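Local coordinates for protein vanadium-dependent bromoperoxidase (Corallina officinalis, PDB 1QHB) that halogenates organic substrates using bromide and hydrogen peroxide, as a vanadate-dependent enzyme built as a dodecamer with a stabilising calcium ion in each subunit, at residues Glu154-Met159 / Val435-Ser440; Glu161-Ala166 / Ser439-Asp444; Glu190-Leu195 / Gly216-Gly221; Thr322-Ala327 / Pro468-Glu473. All coordinates share one frame; numbering follows the deposited sequence.

Contact 1 (Glu154-Met159 / Val435-Ser440); sequences ELIAEM and VEELSS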
loop_
_atom_site.group_PDB
_atom_site.type_symbol
_atom_site.label_atom_id
_atom_site.label_comp_id
_atom_site.label_asym_id
_atom_site.label_seq_id
_atom_site.Cartn_x
_atom_site.Cartn_y
_atom_site.Cartn_z
ATOM N N GLU A 154 -8.698 -9.071 53.703
ATOM C CA GLU A 154 -8.606 -7.710 53.220
ATOM C C GLU A 154 -9.870 -6.850 53.390
ATOM O O GLU A 154 -9.884 -5.681 53.833
ATOM C CB GLU A 154 -8.217 -7.654 51.756
ATOM C CG GLU A 154 -7.789 -6.235 51.356
ATOM C CD GLU A 154 -7.097 -6.153 50.005
ATOM O OE1 GLU A 154 -7.045 -7.190 49.305
ATOM O OE2 GLU A 154 -6.623 -5.056 49.724
ATOM N N LEU A 155 -11.020 -7.414 52.993
ATOM C CA LEU A 155 -12.291 -6.685 53.041
ATOM C C LEU A 155 -12.689 -6.474 54.490
ATOM O O LEU A 155 -13.204 -5.413 54.915
ATOM C CB LEU A 155 -13.321 -7.477 52.237
ATOM C CG LEU A 155 -14.732 -6.942 52.009
ATOM C CD1 LEU A 155 -15.611 -7.259 53.213
ATOM C CD2 LEU A 155 -14.773 -5.448 51.776
ATOM N N ILE A 156 -12.444 -7.506 55.313
ATOM C CA ILE A 156 -12.729 -7.387 56.742
ATOM C C ILE A 156 -12.005 -6.163 57.303
ATOM O O ILE A 156 -12.631 -5.305 57.946
ATOM C CB ILE A 156 -12.343 -8.660 57.492
ATOM C CG1 ILE A 156 -13.239 -9.822 57.044
ATOM C CG2 ILE A 156 -12.457 -8.425 59.000
ATOM C CD1 ILE A 156 -12.684 -11.157 57.488
ATOM N N ALA A 157 -10.692 -6.088 57.065
ATOM C CA ALA A 157 -9.940 -4.921 57.499
ATOM C C ALA A 157 -10.419 -3.634 56.849
ATOM O O ALA A 157 -10.283 -2.601 57.479
ATOM C CB ALA A 157 -8.458 -5.085 57.100
ATOM N N GLU A 158 -10.795 -3.576 55.575
ATOM C CA GLU A 158 -11.276 -2.385 54.931
ATOM C C GLU A 158 -12.576 -1.922 55.605
ATOM O O GLU A 158 -12.720 -0.692 55.764
ATOM C CB GLU A 158 -11.577 -2.685 53.446
ATOM C CG GLU A 158 -10.240 -2.738 52.654
ATOM C CD GLU A 158 -10.437 -2.888 51.174
ATOM O OE1 GLU A 158 -11.503 -3.361 50.684
ATOM O OE2 GLU A 158 -9.506 -2.524 50.426
ATOM N N MET A 159 -13.502 -2.852 55.881
ATOM C CA MET A 159 -14.749 -2.452 56.528
ATOM C C MET A 159 -14.515 -1.959 57.958
ATOM O O MET A 159 -15.047 -0.917 58.346
ATOM C CB MET A 159 -15.806 -3.544 56.545
ATOM C CG MET A 159 -16.450 -3.812 55.201
ATOM S SD MET A 159 -17.102 -2.331 54.419
ATOM C CE MET A 159 -18.501 -1.919 55.430
ATOM N N VAL A 435 -18.966 -10.471 59.847
ATOM C CA VAL A 435 -19.698 -10.021 61.038
ATOM C C VAL A 435 -19.010 -10.469 62.315
ATOM O O VAL A 435 -18.839 -9.652 63.227
ATOM C CB VAL A 435 -21.161 -10.514 61.000
ATOM C CG1 VAL A 435 -21.897 -10.288 62.300
ATOM C CG2 VAL A 435 -21.897 -9.851 59.856
ATOM N N GLU A 436 -18.542 -11.722 62.392
ATOM C CA GLU A 436 -17.928 -12.165 63.639
ATOM C C GLU A 436 -16.693 -11.364 64.010
ATOM O O GLU A 436 -16.503 -10.995 65.172
ATOM C CB GLU A 436 -17.589 -13.648 63.515
ATOM C CG GLU A 436 -16.856 -14.209 64.723
ATOM C CD GLU A 436 -16.239 -15.554 64.374
ATOM O OE1 GLU A 436 -17.011 -16.472 64.010
ATOM O OE2 GLU A 436 -15.002 -15.694 64.452
ATOM N N GLU A 437 -15.799 -11.126 63.045
ATOM C CA GLU A 437 -14.579 -10.399 63.329
ATOM C C GLU A 437 -14.758 -8.919 63.639
ATOM O O GLU A 437 -13.808 -8.395 64.221
ATOM C CB GLU A 437 -13.633 -10.446 62.119
ATOM C CG GLU A 437 -13.480 -11.846 61.577
ATOM C CD GLU A 437 -12.202 -12.518 62.010
ATOM O OE1 GLU A 437 -11.529 -12.016 62.935
ATOM O OE2 GLU A 437 -11.914 -13.547 61.362
ATOM N N LEU A 438 -15.835 -8.275 63.236
ATOM C CA LEU A 438 -16.052 -6.869 63.562
ATOM C C LEU A 438 -16.944 -6.669 64.775
ATOM O O LEU A 438 -17.396 -5.528 64.991
ATOM C CB LEU A 438 -16.791 -6.198 62.384
ATOM C CG LEU A 438 -16.044 -6.116 61.051
ATOM C CD1 LEU A 438 -16.947 -5.473 60.015
ATOM C CD2 LEU A 438 -14.745 -5.339 61.243
ATOM N N SER A 439 -17.245 -7.740 65.522
ATOM C CA SER A 439 -18.181 -7.658 66.632
ATOM C C SER A 439 -18.012 -6.498 67.577
ATOM O O SER A 439 -19.036 -5.841 67.740
ATOM C CB SER A 439 -18.185 -8.958 67.454
ATOM O OG SER A 439 -17.018 -8.962 68.258
ATOM N N SER A 440 -16.884 -6.189 68.190
ATOM C CA SER A 440 -16.854 -5.046 69.106
ATOM C C SER A 440 -17.088 -3.733 68.386
ATOM O O SER A 440 -17.856 -2.895 68.880
ATOM C CB SER A 440 -15.532 -4.998 69.854
ATOM O OG SER A 440 -14.490 -5.460 69.039
#

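Contact 2 (Glu161-Ala166 / Ser439-Asp444); sequences ELYLMA and SSILDD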
loop_
_atom_site.group_PDB
_atom_site.type_symbol
_atom_site.label_atom_id
_atom_site.label_comp_id
_atom_site.label_asym_id
_atom_site.label_seq_id
_atom_site.Cartn_x
_atom_site.Cartn_y
_atom_site.Cartn_z
ATOM N N GLU A 161 -11.889 -0.490 59.105
ATOM C CA GLU A 161 -11.367 0.867 58.992
ATOM C C GLU A 161 -12.427 1.875 58.637
ATOM O O GLU A 161 -12.385 3.004 59.175
ATOM C CB GLU A 161 -10.230 0.876 57.968
ATOM C CG GLU A 161 -9.726 2.283 57.624
ATOM C CD GLU A 161 -8.555 2.205 56.673
ATOM O OE1 GLU A 161 -8.806 1.682 55.563
ATOM O OE2 GLU A 161 -7.455 2.661 57.054
ATOM N N LEU A 162 -13.393 1.560 57.790
ATOM C CA LEU A 162 -14.444 2.521 57.424
ATOM C C LEU A 162 -15.421 2.762 58.550
ATOM O O LEU A 162 -15.982 3.888 58.630
ATOM C CB LEU A 162 -15.281 2.027 56.225
ATOM C CG LEU A 162 -14.565 1.844 54.897
ATOM C CD1 LEU A 162 -15.482 1.330 53.801
ATOM C CD2 LEU A 162 -13.906 3.140 54.474
ATOM N N TYR A 163 -15.751 1.725 59.329
ATOM C CA TYR A 163 -16.681 1.948 60.466
ATOM C C TYR A 163 -16.007 2.840 61.507
ATOM O O TYR A 163 -16.606 3.761 62.077
ATOM C CB TYR A 163 -17.028 0.621 61.140
ATOM C CG TYR A 163 -18.229 -0.111 60.549
ATOM C CD1 TYR A 163 -19.515 0.348 60.735
ATOM C CD2 TYR A 163 -18.058 -1.317 59.916
ATOM C CE1 TYR A 163 -20.621 -0.308 60.230
ATOM C CE2 TYR A 163 -19.140 -2.013 59.411
ATOM C CZ TYR A 163 -20.399 -1.491 59.561
ATOM O OH TYR A 163 -21.451 -2.196 59.029
ATOM N N LEU A 164 -14.733 2.683 61.756
ATOM C CA LEU A 164 -14.004 3.511 62.723
ATOM C C LEU A 164 -13.848 4.935 62.224
ATOM O O LEU A 164 -13.928 5.874 63.036
ATOM C CB LEU A 164 -12.650 2.908 63.083
ATOM C CG LEU A 164 -12.827 1.606 63.883
ATOM C CD1 LEU A 164 -11.586 0.764 63.759
ATOM C CD2 LEU A 164 -13.115 1.937 65.368
ATOM N N MET A 165 -13.740 5.119 60.893
ATOM C CA MET A 165 -13.656 6.468 60.373
ATOM C C MET A 165 -15.012 7.134 60.584
ATOM O O MET A 165 -15.031 8.306 60.855
ATOM C CB MET A 165 -13.371 6.524 58.890
ATOM C CG MET A 165 -11.927 6.178 58.556
ATOM S SD MET A 165 -11.852 5.957 56.763
ATOM C CE MET A 165 -10.073 6.099 56.547
ATOM N N ALA A 166 -16.089 6.377 60.389
ATOM C CA ALA A 166 -17.422 6.950 60.601
ATOM C C ALA A 166 -17.626 7.289 62.078
ATOM O O ALA A 166 -18.223 8.331 62.367
ATOM C CB ALA A 166 -18.432 5.932 60.148
ATOM N N SER A 439 -17.245 -7.740 65.522
ATOM C CA SER A 439 -18.181 -7.658 66.632
ATOM C C SER A 439 -18.012 -6.498 67.577
ATOM O O SER A 439 -19.036 -5.841 67.740
ATOM C CB SER A 439 -18.185 -8.958 67.454
ATOM O OG SER A 439 -17.018 -8.962 68.258
ATOM N N SER A 440 -16.884 -6.189 68.190
ATOM C CA SER A 440 -16.854 -5.046 69.106
ATOM C C SER A 440 -17.088 -3.733 68.386
ATOM O O SER A 440 -17.856 -2.895 68.880
ATOM C CB SER A 440 -15.532 -4.998 69.854
ATOM O OG SER A 440 -14.490 -5.460 69.039
ATOM N N ILE A 441 -16.522 -3.565 67.168
ATOM C CA ILE A 441 -16.846 -2.355 66.415
ATOM C C ILE A 441 -18.335 -2.223 66.174
ATOM O O ILE A 441 -18.868 -1.128 66.290
ATOM C CB ILE A 441 -16.092 -2.372 65.086
ATOM C CG1 ILE A 441 -14.589 -2.260 65.370
ATOM C CG2 ILE A 441 -16.533 -1.227 64.191
ATOM C CD1 ILE A 441 -13.781 -2.632 64.125
ATOM N N LEU A 442 -19.070 -3.293 65.839
ATOM C CA LEU A 442 -20.479 -3.171 65.507
ATOM C C LEU A 442 -21.373 -2.788 66.675
ATOM O O LEU A 442 -22.471 -2.234 66.439
ATOM C CB LEU A 442 -20.982 -4.508 64.915
ATOM C CG LEU A 442 -20.388 -4.928 63.569
ATOM C CD1 LEU A 442 -21.029 -6.253 63.130
ATOM C CD2 LEU A 442 -20.606 -3.836 62.518
ATOM N N ASP A 443 -20.929 -3.091 67.884
ATOM C CA ASP A 443 -21.623 -2.742 69.124
ATOM C C ASP A 443 -21.588 -1.215 69.306
ATOM O O ASP A 443 -22.635 -0.583 69.542
ATOM C CB ASP A 443 -20.961 -3.351 70.371
ATOM C CG ASP A 443 -21.101 -4.855 70.428
ATOM O OD1 ASP A 443 -22.207 -5.370 70.151
ATOM O OD2 ASP A 443 -20.111 -5.555 70.740
ATOM N N ASP A 444 -20.419 -0.633 69.095
ATOM C CA ASP A 444 -20.323 0.827 69.153
ATOM C C ASP A 444 -21.162 1.533 68.120
ATOM O O ASP A 444 -21.760 2.593 68.388
ATOM C CB ASP A 444 -18.848 1.243 68.909
ATOM C CG ASP A 444 -18.027 0.811 70.119
ATOM O OD1 ASP A 444 -18.596 0.554 71.205
ATOM O OD2 ASP A 444 -16.810 0.712 70.002
#

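Contact 3 (Glu190-Leu195 / Gly216-Gly221); sequences ERLNGL and GEVTVG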
loop_
_atom_site.group_PDB
_atom_site.type_symbol
_atom_site.label_atom_id
_atom_site.label_comp_id
_atom_site.label_asym_id
_atom_site.label_seq_id
_atom_site.Cartn_x
_atom_site.Cartn_y
_atom_site.Cartn_z
ATOM N N GLU A 190 -5.996 -0.811 68.360
ATOM C CA GLU A 190 -5.900 -2.171 68.907
ATOM C C GLU A 190 -6.880 -3.079 68.184
ATOM O O GLU A 190 -6.637 -4.255 67.956
ATOM C CB GLU A 190 -6.137 -1.971 70.386
ATOM C CG GLU A 190 -5.831 -3.072 71.378
ATOM C CD GLU A 190 -5.976 -2.487 72.788
ATOM O OE1 GLU A 190 -5.506 -1.338 72.974
ATOM O OE2 GLU A 190 -6.560 -3.140 73.672
ATOM N N ARG A 191 -8.035 -2.589 67.779
ATOM C CA ARG A 191 -9.033 -3.383 67.067
ATOM C C ARG A 191 -8.536 -3.645 65.651
ATOM O O ARG A 191 -8.469 -4.812 65.247
ATOM C CB ARG A 191 -10.379 -2.656 67.225
ATOM C CG ARG A 191 -10.758 -2.746 68.725
ATOM C CD ARG A 191 -12.214 -2.407 69.011
ATOM N NE ARG A 191 -12.426 -0.974 68.834
ATOM C CZ ARG A 191 -13.548 -0.288 68.964
ATOM N NH1 ARG A 191 -14.654 -0.926 69.295
ATOM N NH2 ARG A 191 -13.563 1.030 68.752
ATOM N N LEU A 192 -7.941 -2.635 64.990
ATOM C CA LEU A 192 -7.415 -2.847 63.657
ATOM C C LEU A 192 -6.209 -3.757 63.775
ATOM O O LEU A 192 -6.114 -4.673 62.933
ATOM C CB LEU A 192 -7.049 -1.549 62.953
ATOM C CG LEU A 192 -8.211 -0.564 62.705
ATOM C CD1 LEU A 192 -7.621 0.763 62.284
ATOM C CD2 LEU A 192 -9.146 -1.150 61.654
ATOM N N ASN A 193 -5.381 -3.598 64.812
ATOM C CA ASN A 193 -4.231 -4.492 64.938
ATOM C C ASN A 193 -4.619 -5.911 65.374
ATOM O O ASN A 193 -3.763 -6.806 65.371
ATOM C CB ASN A 193 -3.140 -3.972 65.858
ATOM C CG ASN A 193 -2.339 -2.860 65.219
ATOM O OD1 ASN A 193 -2.220 -2.845 63.991
ATOM N ND2 ASN A 193 -1.798 -1.942 65.999
ATOM N N GLY A 194 -5.877 -6.168 65.664
ATOM C CA GLY A 194 -6.322 -7.502 65.950
ATOM C C GLY A 194 -6.753 -8.187 64.670
ATOM O O GLY A 194 -7.192 -9.306 64.785
ATOM N N LEU A 195 -6.724 -7.561 63.504
ATOM C CA LEU A 195 -7.167 -8.200 62.278
ATOM C C LEU A 195 -5.965 -8.703 61.510
ATOM O O LEU A 195 -4.932 -8.062 61.341
ATOM C CB LEU A 195 -7.995 -7.249 61.417
ATOM C CG LEU A 195 -9.172 -6.581 62.147
ATOM C CD1 LEU A 195 -9.790 -5.524 61.251
ATOM C CD2 LEU A 195 -10.195 -7.652 62.509
ATOM N N GLY A 216 0.870 -2.862 57.214
ATOM C CA GLY A 216 1.310 -3.499 58.450
ATOM C C GLY A 216 0.618 -2.822 59.638
ATOM O O GLY A 216 -0.429 -2.196 59.615
ATOM N N GLU A 217 1.294 -2.876 60.773
ATOM C CA GLU A 217 0.852 -2.429 62.065
ATOM C C GLU A 217 0.321 -1.000 62.044
ATOM O O GLU A 217 0.910 -0.060 61.531
ATOM C CB GLU A 217 2.026 -2.598 63.035
ATOM C CG GLU A 217 1.579 -2.487 64.490
ATOM C CD GLU A 217 2.709 -2.244 65.474
ATOM O OE1 GLU A 217 3.888 -2.178 65.075
ATOM O OE2 GLU A 217 2.391 -2.106 66.679
ATOM N N VAL A 218 -0.871 -0.849 62.636
ATOM C CA VAL A 218 -1.448 0.486 62.693
ATOM C C VAL A 218 -0.920 1.220 63.923
ATOM O O VAL A 218 -0.842 0.622 64.994
ATOM C CB VAL A 218 -2.970 0.353 62.762
ATOM C CG1 VAL A 218 -3.651 1.712 62.774
ATOM C CG2 VAL A 218 -3.402 -0.543 61.603
ATOM N N THR A 219 -0.530 2.466 63.765
ATOM C CA THR A 219 -0.037 3.301 64.837
ATOM C C THR A 219 -0.779 4.644 64.725
ATOM O O THR A 219 -1.414 4.926 63.701
ATOM C CB THR A 219 1.463 3.606 64.697
ATOM O OG1 THR A 219 1.600 4.335 63.455
ATOM C CG2 THR A 219 2.387 2.404 64.629
ATOM N N VAL A 220 -0.637 5.545 65.685
ATOM C CA VAL A 220 -1.241 6.865 65.611
ATOM C C VAL A 220 -0.684 7.615 64.394
ATOM O O VAL A 220 -1.417 8.385 63.782
ATOM C CB VAL A 220 -0.936 7.777 66.831
ATOM C CG1 VAL A 220 -1.740 9.078 66.750
ATOM C CG2 VAL A 220 -1.259 7.088 68.125
ATOM N N GLY A 221 0.565 7.394 64.025
ATOM C CA GLY A 221 1.227 8.044 62.921
ATOM C C GLY A 221 0.810 7.582 61.559
ATOM O O GLY A 221 1.098 8.294 60.598
#

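Contact 4 (Thr322-Ala327 / Pro468-Glu473); sequences TIRDLA and PMAFAE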
loop_
_atom_site.group_PDB
_atom_site.type_symbol
_atom_site.label_atom_id
_atom_site.label_comp_id
_atom_site.label_asym_id
_atom_site.label_seq_id
_atom_site.Cartn_x
_atom_site.Cartn_y
_atom_site.Cartn_z
ATOM N N THR A 322 -11.824 18.712 61.092
ATOM C CA THR A 322 -12.209 17.371 61.467
ATOM C C THR A 322 -12.200 16.449 60.247
ATOM O O THR A 322 -12.202 16.907 59.105
ATOM C CB THR A 322 -13.619 17.318 62.075
ATOM O OG1 THR A 322 -14.538 17.952 61.160
ATOM C CG2 THR A 322 -13.738 18.170 63.350
ATOM N N ILE A 323 -12.234 15.151 60.519
ATOM C CA ILE A 323 -12.404 14.151 59.462
ATOM C C ILE A 323 -13.629 14.486 58.624
ATOM O O ILE A 323 -13.554 14.451 57.396
ATOM C CB ILE A 323 -12.508 12.768 60.117
ATOM C CG1 ILE A 323 -11.085 12.406 60.592
ATOM C CG2 ILE A 323 -13.055 11.711 59.172
ATOM C CD1 ILE A 323 -11.024 11.092 61.304
ATOM N N ARG A 324 -14.706 14.980 59.236
ATOM C CA ARG A 324 -15.936 15.309 58.524
ATOM C C ARG A 324 -15.659 16.410 57.529
ATOM O O ARG A 324 -16.195 16.370 56.392
ATOM C CB ARG A 324 -17.060 15.698 59.498
ATOM C CG ARG A 324 -18.442 15.807 58.840
ATOM C CD ARG A 324 -19.573 16.108 59.834
ATOM N NE ARG A 324 -19.731 15.043 60.866
ATOM C CZ ARG A 324 -20.344 13.888 60.647
ATOM N NH1 ARG A 324 -20.872 13.610 59.451
ATOM N NH2 ARG A 324 -20.447 12.972 61.606
ATOM N N ASP A 325 -14.891 17.437 57.892
ATOM C CA ASP A 325 -14.624 18.503 56.934
ATOM C C ASP A 325 -13.903 17.972 55.688
ATOM O O ASP A 325 -14.054 18.599 54.632
ATOM C CB ASP A 325 -13.810 19.613 57.565
ATOM C CG ASP A 325 -14.500 20.335 58.728
ATOM O OD1 ASP A 325 -15.720 20.298 58.840
ATOM O OD2 ASP A 325 -13.767 20.968 59.536
ATOM N N LEU A 326 -12.998 17.006 55.789
ATOM C CA LEU A 326 -12.325 16.477 54.609
ATOM C C LEU A 326 -13.372 15.742 53.802
ATOM O O LEU A 326 -13.437 15.924 52.591
ATOM C CB LEU A 326 -11.119 15.590 54.981
ATOM C CG LEU A 326 -10.266 15.134 53.809
ATOM C CD1 LEU A 326 -9.789 16.331 52.976
ATOM C CD2 LEU A 326 -9.104 14.244 54.241
ATOM N N ALA A 327 -14.304 14.996 54.407
ATOM C CA ALA A 327 -15.427 14.400 53.668
ATOM C C ALA A 327 -16.231 15.470 52.966
ATOM O O ALA A 327 -16.572 15.399 51.749
ATOM C CB ALA A 327 -16.323 13.633 54.642
ATOM N N PRO A 468 -22.609 4.397 58.876
ATOM C CA PRO A 468 -23.093 5.762 58.854
ATOM C C PRO A 468 -22.479 6.486 57.668
ATOM O O PRO A 468 -21.265 6.467 57.509
ATOM C CB PRO A 468 -22.727 6.337 60.214
ATOM C CG PRO A 468 -22.410 5.159 61.102
ATOM C CD PRO A 468 -21.846 4.120 60.139
ATOM N N MET A 469 -23.300 7.158 56.839
ATOM C CA MET A 469 -22.777 7.886 55.705
ATOM C C MET A 469 -22.561 9.344 56.027
ATOM O O MET A 469 -23.337 9.941 56.738
ATOM C CB MET A 469 -23.703 7.730 54.483
ATOM C CG MET A 469 -23.934 6.260 54.122
ATOM S SD MET A 469 -22.345 5.444 53.722
ATOM C CE MET A 469 -22.228 6.182 52.173
ATOM N N ALA A 470 -21.540 10.020 55.478
ATOM C CA ALA A 470 -21.420 11.454 55.714
ATOM C C ALA A 470 -22.356 12.218 54.778
ATOM O O ALA A 470 -22.651 13.399 55.039
ATOM C CB ALA A 470 -20.036 12.030 55.541
ATOM N N PHE A 471 -22.830 11.569 53.728
ATOM C CA PHE A 471 -23.633 12.228 52.693
ATOM C C PHE A 471 -25.039 11.665 52.713
ATOM O O PHE A 471 -25.216 10.467 52.832
ATOM C CB PHE A 471 -23.004 12.020 51.328
ATOM C CG PHE A 471 -21.566 12.351 51.087
ATOM C CD1 PHE A 471 -20.882 13.310 51.805
ATOM C CD2 PHE A 471 -20.875 11.683 50.068
ATOM C CE1 PHE A 471 -19.565 13.619 51.528
ATOM C CE2 PHE A 471 -19.547 11.986 49.772
ATOM C CZ PHE A 471 -18.890 12.960 50.509
ATOM N N ALA A 472 -26.053 12.508 52.527
ATOM C CA ALA A 472 -27.434 12.049 52.627
ATOM C C ALA A 472 -27.782 11.019 51.577
ATOM O O ALA A 472 -28.608 10.125 51.847
ATOM C CB ALA A 472 -28.393 13.227 52.520
ATOM N N GLU A 473 -27.260 11.186 50.364
ATOM C CA GLU A 473 -27.532 10.228 49.296
ATOM C C GLU A 473 -26.567 9.055 49.316
ATOM O O GLU A 473 -26.710 8.165 48.468
ATOM C CB GLU A 473 -27.378 10.918 47.905
ATOM C CG GLU A 473 -25.957 11.235 47.469
ATOM C CD GLU A 473 -25.366 12.509 48.065
ATOM O OE1 GLU A 473 -25.904 13.085 49.049
ATOM O OE2 GLU A 473 -24.321 12.978 47.557
HETATM O O HOH W 1 -21.615 15.024 56.919
#

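Contact 1 (Glu154-Met159 / Val435-Ser440)
Leu438 reaches helix 153-167 with both of its methyl branches, which divide their partners between Ile156 and Met159, residues a near-turn of helix apart. Its CD1 packs against Met159 CB at 4.1 Å. Its CD2 lies 3.9 Å from the backbone Ile156 O and, more loosely, 4.4 Å from Ile156 CG2. The same Ile156 CG2 touches Glu437 CB at 3.9 Å; it is the isoleucine branch that stands anti to the backbone N, CG1 taking the place beside that N (chi1 -66°). From Glu437 the contact takes the hydrophobic base, while its chain bends at chi2 and the residue as a whole is exposed. Met159 likewise offers its CB here, its chain bending at chi2 and chi3 away from Leu438; the side chain also touches Thr410. Leu438 is placed by the break in the backbone: it leaves helical geometry after helix 432-437 and serves as N-cap residue of helix 439-456, with the weak bond from Leu438 N to Val435 O marking the last turn. Helix 153-167 thus packs on the junction of two consecutive helices, Ile156 also meeting Val433 and Leu434, while Val435 faces helix 407-422 through Ile414, Asn417 and Lys418.

Contact 2 (Glu161-Ala166 / Ser439-Asp444)
The hydroxyl of Tyr163 hydrogen-bonds to the backbone Phe465 O in a neighbouring loop, and this anchored ring offers a face to Leu442. Leu442 CD2 sits 4.1 Å from the centroid of the Tyr163 ring and 25° off its normal, a CH-pi contact displaced toward the phenolic rim; the nearest ring atom is Tyr163 CZ, 3.8 Å from that methyl. Ile441 works at the root of the same side chain: its CG2 comes within 3.6 Å of Tyr163 CB and approaches the ring obliquely. With CG anti to the carbonyl carbon (chi1 -88°), the tyrosine extends past Ile441 to Leu442. The two helical segments run in nearly the same direction, their axes inclined by 28° and 10.4 Å apart at closest, in keeping with the predominantly helical build of vanadium haloperoxidases. The other branch of Ile441 is used too, for its CD1 meets Leu164 CD1 at 4.1 Å, the two side chains crossing at about a right angle. Were this tyrosine an alanine, a gap would probably open beside Leu442 CD2 and Phe465 O would lose its hydroxyl partner. All four side chains that touch are buried. Asp444 OD2 makes a salt bridge to Arg191 NH1, which ties helix 439-456 to helix 182-192; Arg191 also lies against Leu164 and Ile441. Ile414 of helix 407-422 touches both Tyr163 and Leu442.

Contact 3 (Glu190-Leu195 / Gly216-Gly221)
A type I beta turn from Leu192 to Leu195, at the end of helix 182-192, presents the amide of Asn193 to the backbone of Val218. CG anti to the carbonyl carbon (chi1 -75°) carries the amide there, and both its ends bond. Asn193 OD1 accepts from Val218 N at 2.8 Å, the N-H pointing almost straight at it (170°) and on a lone pair in the carbonyl plane. Asn193 ND2 donates to Val218 O at 2.9 Å, again on a lone pair, with the acceptor close to the amide plane. This is the paired donor-and-acceptor pattern that an extended residue offers to a strand neighbour, here met by a side chain, and the twin bonds fix the rotation of the amide group. An aspartate here, lacking the N-H donors, is likely to leave Val218 O without its mate and to set two acceptors against each other. Beside the polar pair, Val218 CG2 rests 4.0 Å from Leu192 CB, and Val218 CG1 lies 4.1 Å from Leu192 CD1. Glu217 contributes its CG, 3.7 Å from Asn193 ND2. Asn222 braces the loop, its side chain bonding to Glu217 O and Thr219 N, while Leu223 and Phe198 each touch both Leu192 and Val218.

Contact 4 (Thr322-Ala327 / Pro468-Glu473)
The Phe471 ring turns its edge to the backbone of Ala327: CE1 lies 3.5 Å from Ala327 O and CZ 3.6 Å from the same oxygen, which sits close to the ring plane. With CG anti to the carbonyl carbon (chi1 -52°), the ring is brought round toward Ala327. So placed, the positively polarised rim C-H groups look toward the carbonyl oxygen. The ring also stacks with His331, one turn further along the same helix, and touches Arg545 of the vanadate site. The second flat group, the Arg324 guanidinium, has a water at its edge and in its plane; this water accepts from Arg324 NH1 at 3.0 Å and donates to Ala470 O at 2.7 Å, bridging the segments. Two carboxylates hold the remaining nitrogens, Asp290 on NH2 and Asp170 on NE, so the orientation of the guanidinium is probably fixed by its partners. Between the two flat groups the apolar contact is small, Ala327 CB meeting Ala470 CB at 4.1 Å. The start of the helix is secured by a capping box in which Asp325 N bonds weakly to Thr322 OG1 and Thr322 N weakly to Asp325 OD2. The first turns of helix 323-332 pack on the loop that precedes helix 484-499, and both lie against the end of helix 530-548, where Ile323 and Leu326 meet Met547 and Ala470 pairs by backbone with Ala548.

Overall arrangement
Contacts 1 and 2 are successive steps of one interface, with centres 9 Å apart, between helix 153-167 and the junction of helices 432-437 and 439-456; Leu438 CD1 lies 4.1 Å from Tyr163 CE2 across them. Contact 3 adds helix 182-192 to this group: Leu164 CD1 is 3.7 Å from Leu192 CD2, and Leu195 packs beside Ile156 and Ala157. Contact 4 joins at the other end through Ala166 CB and Pro468 CD, 3.9 Å apart, but stays clear of contact 3. It is also close to the vanadate site, the Phe471 side chain being about 4 Å from that of Arg545, whereas the Met159 side chain in contact 1 is about 9 Å from that of Arg406.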